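Local coordinates for protein threonine phosphate decarboxylase-like enzyme (Sulfurospirillum multivorans, PDB 6OUX) that decarboxylates L-serine O-phosphate to ethanolamine O-phosphate with the help of pyridoxal phosphate, supplying the linker precursor for norcobamide biosynthesis, at residues V124-P129 / V144-L149. Sequence-based numbering, arbitrary orientation.
Sequences VALMIP and VVYFPL
Five backbone hydrogen bonds join 124-129 to 144-149 in parallel; in the first, Val124 O accepts the N-H of Val145 at 2.9 Å, almost in line with the carbonyl. Val124 CG1, in the crowded position between N and the carbonyl carbon (chi1 60°), lies beside CG2 of Val144. Ala125 points to the other face, where its CB meets CG2 of Val145 (3.8 Å) and helix 159-169 packs over both. Leu126 uses both backbone polar groups, its N giving to Val145 O and its O taking the N-H of Phe147 (2.8 Å). Its CD1 touches both CG1 of Val144 (3.8 Å) and CE1 of Tyr146 (3.9 Å), the leucine and the tyrosine running side by side. An alanine in place of Tyr146 would remove this ring and would probably leave Leu126 CB and CD1 less well packed. Met127, on the face of Ala125, has CG anti to its carbonyl carbon and an extended chi2 (172°), which put SD 4.2 Å from Leu149 CD1. Ile128 donates its N-H to Phe147 O and receives that of Leu149 on its O (2.7 Å), while CG2 presses on CA of Pro148 (3.4 Å). A cis peptide leads into Pro129, whose CD rests against CB of Leu149; the O of Pro129 is hydrogen-bonded to Asn180 ND2, next to Asn181, which probably binds O-phospho-L-serine. Strand 143-148 is the outermost strand within this chain, paired in parallel with 123-128, in the mixed seven-stranded sheet of the large domain of fold-type I PLP enzymes, and Pro129 lies at a position consistent with bordering the substrate site.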
loop_
_atom_site.group_PDB
_atom_site.type_symbol
_atom_site.label_atom_id
_atom_site.label_comp_id
_atom_site.label_asym_id
_atom_site.label_seq_id
_atom_site.Cartn_x
_atom_site.Cartn_y
_atom_site.Cartn_z
ATOM N N VAL A 124 -20.450 -16.730 -4.511
ATOM C CA VAL A 124 -19.479 -16.367 -5.580
ATOM C C VAL A 124 -19.050 -17.616 -6.372
ATOM O O VAL A 124 -18.887 -18.713 -5.788
ATOM C CB VAL A 124 -18.279 -15.637 -4.972
ATOM C CG1 VAL A 124 -17.579 -16.496 -3.961
ATOM C CG2 VAL A 124 -17.337 -15.094 -6.073
ATOM N N ALA A 125 -19.024 -17.476 -7.684
ATOM C CA ALA A 125 -18.548 -18.520 -8.596
ATOM C C ALA A 125 -17.120 -18.169 -9.043
ATOM O O ALA A 125 -16.876 -17.063 -9.587
ATOM C CB ALA A 125 -19.455 -18.707 -9.784
ATOM N N LEU A 126 -16.209 -19.091 -8.746
ATOM C CA LEU A 126 -14.791 -19.028 -9.193
ATOM C C LEU A 126 -14.495 -20.170 -10.131
ATOM O O LEU A 126 -15.155 -21.227 -10.089
ATOM C CB LEU A 126 -13.846 -19.136 -8.016
ATOM C CG LEU A 126 -14.067 -18.217 -6.818
ATOM C CD1 LEU A 126 -13.030 -18.569 -5.740
ATOM C CD2 LEU A 126 -13.888 -16.782 -7.258
ATOM N N MET A 127 -13.487 -19.993 -10.985
ATOM C CA MET A 127 -13.016 -21.119 -11.798
ATOM C C MET A 127 -11.859 -21.797 -11.088
ATOM O O MET A 127 -11.159 -21.189 -10.281
ATOM C CB MET A 127 -12.588 -20.650 -13.190
ATOM C CG MET A 127 -13.708 -20.085 -14.086
ATOM S SD MET A 127 -12.868 -19.400 -15.556
ATOM C CE MET A 127 -11.845 -18.006 -14.915
ATOM N N ILE A 128 -11.610 -23.026 -11.472
ATOM C CA ILE A 128 -10.489 -23.795 -10.979
ATOM C C ILE A 128 -9.851 -24.517 -12.185
ATOM O O ILE A 128 -10.556 -25.110 -13.011
ATOM C CB ILE A 128 -11.026 -24.788 -9.907
ATOM C CG1 ILE A 128 -9.943 -25.641 -9.315
ATOM C CG2 ILE A 128 -12.013 -25.764 -10.527
ATOM C CD1 ILE A 128 -10.480 -26.629 -8.291
ATOM N N PRO A 129 -8.500 -24.484 -12.309
ATOM C CA PRO A 129 -7.546 -23.863 -11.469
ATOM C C PRO A 129 -7.365 -22.391 -11.657
ATOM O O PRO A 129 -7.553 -21.894 -12.740
ATOM C CB PRO A 129 -6.253 -24.555 -11.849
ATOM C CG PRO A 129 -6.443 -24.988 -13.200
ATOM C CD PRO A 129 -7.864 -25.349 -13.296
ATOM N N VAL A 144 -18.994 -20.390 -1.713
ATOM C CA VAL A 144 -18.132 -20.384 -2.927
ATOM C C VAL A 144 -18.467 -21.634 -3.763
ATOM O O VAL A 144 -18.536 -22.716 -3.207
ATOM C CB VAL A 144 -16.654 -20.374 -2.529
ATOM C CG1 VAL A 144 -15.751 -20.249 -3.750
ATOM C CG2 VAL A 144 -16.368 -19.215 -1.567
ATOM N N VAL A 145 -18.718 -21.487 -5.042
ATOM C CA VAL A 145 -18.905 -22.622 -5.996
ATOM C C VAL A 145 -17.817 -22.519 -7.097
ATOM O O VAL A 145 -17.349 -21.408 -7.407
ATOM C CB VAL A 145 -20.307 -22.666 -6.605
ATOM C CG1 VAL A 145 -21.327 -23.059 -5.518
ATOM C CG2 VAL A 145 -20.692 -21.349 -7.293
ATOM N N TYR A 146 -17.383 -23.651 -7.632
ATOM C CA TYR A 146 -16.203 -23.689 -8.509
ATOM C C TYR A 146 -16.651 -24.243 -9.809
ATOM O O TYR A 146 -17.345 -25.230 -9.804
ATOM C CB TYR A 146 -15.092 -24.603 -7.907
ATOM C CG TYR A 146 -14.419 -23.989 -6.725
ATOM C CD1 TYR A 146 -13.422 -23.022 -6.907
ATOM C CD2 TYR A 146 -14.839 -24.259 -5.433
ATOM C CE1 TYR A 146 -12.789 -22.429 -5.827
ATOM C CE2 TYR A 146 -14.261 -23.637 -4.349
ATOM C CZ TYR A 146 -13.204 -22.746 -4.550
ATOM O OH TYR A 146 -12.580 -22.141 -3.490
ATOM N N PHE A 147 -16.349 -23.583 -10.907
ATOM C CA PHE A 147 -16.448 -24.177 -12.250
ATOM C C PHE A 147 -15.078 -24.829 -12.634
ATOM O O PHE A 147 -14.071 -24.132 -12.629
ATOM C CB PHE A 147 -16.803 -23.075 -13.266
ATOM C CG PHE A 147 -17.018 -23.602 -14.661
ATOM C CD1 PHE A 147 -18.222 -24.189 -15.003
ATOM C CD2 PHE A 147 -16.006 -23.545 -15.604
ATOM C CE1 PHE A 147 -18.419 -24.729 -16.245
ATOM C CE2 PHE A 147 -16.195 -24.076 -16.868
ATOM C CZ PHE A 147 -17.406 -24.666 -17.185
ATOM N N PRO A 148 -15.035 -26.159 -12.919
ATOM C CA PRO A 148 -13.741 -26.823 -13.206
ATOM C C PRO A 148 -13.338 -26.676 -14.631
ATOM O O PRO A 148 -14.095 -27.009 -15.478
ATOM C CB PRO A 148 -14.032 -28.298 -12.889
ATOM C CG PRO A 148 -15.507 -28.437 -13.147
ATOM C CD PRO A 148 -16.097 -27.159 -12.651
ATOM N N LEU A 149 -12.188 -26.080 -14.888
ATOM C CA LEU A 149 -11.608 -26.102 -16.241
ATOM C C LEU A 149 -11.075 -27.511 -16.448
ATOM O O LEU A 149 -10.560 -28.130 -15.525
ATOM C CB LEU A 149 -10.435 -25.141 -16.361
ATOM C CG LEU A 149 -10.658 -23.650 -16.632
ATOM C CD1 LEU A 149 -12.083 -23.239 -16.953
ATOM C CD2 LEU A 149 -9.951 -22.752 -15.634
#